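Local atomic coordinates of Methylcobalamin\: coenzyme M methyltransferase (Methanosarcina mazei, PDB entry 4AY7), a protein that probably transfers the methyl group of a methylated corrinoid protein to coenzyme M in methanogenesis, using a zinc ion as cofactor. Residues 222-225 against 226-230. Sequence-based numbering, arbitrary orientation.
Sequences DSFR and QFLKS
Phe-224 and Leu-228 meet through apolar side chains one helical turn apart. The CD1 methyl of Leu-228 lies 4.0 Å from CD2 of the Phe-224 ring. With CG anti to its own carbonyl carbon (chi1 -52°), Leu-228 leans back over CA of Phe-224. Cut back to an alanine here, the side chain would probably lose the contact of CD1 with Phe-224 CD2 and open a gap beside the ring. The Lys-229 stem crosses the same ring at about a right angle, CB being 4.1 Å from CE1. Within 226-230, CG of Gln-226 sits over the centre of one face of the Phe-227 ring.

The backbone bonds change register here. Gln-226 N binds Asp-222 O, and Phe-227 N binds Ser-223 O at 2.9 Å. Lys-229 N instead reaches back five residues to Phe-224 O at 2.8 Å, while Leu-228 N makes weak bonds to Ser-223 O and Phe-224 O. The chain widens into a pi-type turn at 226-228. A water then bridges Arg-225 O and Ser-230 N.

Among the charges, Arg-225 NH2 forms a salt bridge with Asp-222 OD1, 3.2 Å away, on the anti side of that oxygen. Arg-225 NH1 forms a second salt bridge, to Asp-257, and Lys-229 NZ one to Asp-260.

The turn belongs to helix 221-238, which links parallel strands 206-210 and 242-246 of the TIM barrel. Phe-224 packs on helix 252-259, while Phe-227 and Leu-228 pack on helix 178-202.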
# COMPACT_ATOMS: atom_id res chain seq x y z
N ASP A 222 9.36 17.86 10.53
CA ASP A 222 10.12 18.89 9.85
C ASP A 222 10.86 18.34 8.62
O ASP A 222 10.90 19.05 7.58
CB ASP A 222 11.16 19.51 10.78
CG ASP A 222 10.57 20.59 11.67
OD1 ASP A 222 9.37 20.92 11.52
OD2 ASP A 222 11.33 21.16 12.47
N SER A 223 11.43 17.12 8.72
CA SER A 223 12.08 16.49 7.59
C SER A 223 11.14 16.04 6.51
O SER A 223 11.49 16.08 5.29
CB SER A 223 12.91 15.29 8.02
OG SER A 223 14.08 15.82 8.60
N PHE A 224 9.92 15.62 6.94
CA PHE A 224 8.91 15.30 5.97
C PHE A 224 8.63 16.54 5.09
O PHE A 224 8.50 16.43 3.86
CB PHE A 224 7.63 14.84 6.68
CG PHE A 224 6.56 14.42 5.74
CD1 PHE A 224 5.67 15.36 5.22
CD2 PHE A 224 6.42 13.05 5.36
CE1 PHE A 224 4.71 14.96 4.33
CE2 PHE A 224 5.48 12.65 4.44
CZ PHE A 224 4.56 13.60 3.98
N ARG A 225 8.40 17.67 5.75
CA ARG A 225 8.05 18.91 5.01
C ARG A 225 9.20 19.44 4.21
O ARG A 225 9.02 19.89 3.10
CB ARG A 225 7.49 19.99 5.92
CG ARG A 225 6.10 19.61 6.41
CD ARG A 225 5.60 20.63 7.39
NE ARG A 225 6.22 20.60 8.71
CZ ARG A 225 5.75 19.93 9.75
NH1 ARG A 225 4.67 19.16 9.67
NH2 ARG A 225 6.37 20.06 10.90
N GLN A 226 10.41 19.32 4.72
CA GLN A 226 11.55 19.89 4.04
C GLN A 226 11.99 19.06 2.80
O GLN A 226 12.35 19.66 1.73
CB GLN A 226 12.75 20.00 4.96
CG GLN A 226 13.85 20.60 4.13
CD GLN A 226 14.96 21.20 4.94
OE1 GLN A 226 15.06 20.98 6.17
NE2 GLN A 226 15.87 21.87 4.25
N PHE A 227 12.00 17.72 2.96
CA PHE A 227 12.55 16.80 1.92
C PHE A 227 11.63 15.77 1.28
O PHE A 227 11.81 15.43 0.10
CB PHE A 227 13.73 15.99 2.46
CG PHE A 227 14.81 16.82 3.10
CD1 PHE A 227 15.63 17.59 2.35
CD2 PHE A 227 15.00 16.78 4.49
CE1 PHE A 227 16.62 18.35 2.96
CE2 PHE A 227 15.95 17.55 5.11
CZ PHE A 227 16.77 18.32 4.35
N LEU A 228 10.67 15.27 2.05
CA LEU A 228 9.88 14.09 1.62
C LEU A 228 8.67 14.48 0.83
O LEU A 228 8.39 13.88 -0.20
CB LEU A 228 9.55 13.27 2.84
CG LEU A 228 10.72 12.88 3.76
CD1 LEU A 228 10.25 11.90 4.88
CD2 LEU A 228 11.95 12.32 2.97
N LYS A 229 7.96 15.53 1.27
CA LYS A 229 6.71 15.95 0.65
C LYS A 229 6.87 16.18 -0.86
O LYS A 229 6.05 15.71 -1.64
CB LYS A 229 6.24 17.25 1.32
CG LYS A 229 4.87 17.70 0.92
CD LYS A 229 4.42 18.80 1.88
CE LYS A 229 3.37 19.68 1.28
NZ LYS A 229 2.55 20.43 2.32
N SER A 230 7.94 16.86 -1.25
CA SER A 230 8.14 17.16 -2.68
C SER A 230 8.30 15.95 -3.56
O SER A 230 7.79 15.95 -4.70
CB SER A 230 9.29 18.18 -2.94
OG SER A 230 10.52 17.59 -2.53
O HOH W 1 9.28 18.72 0.34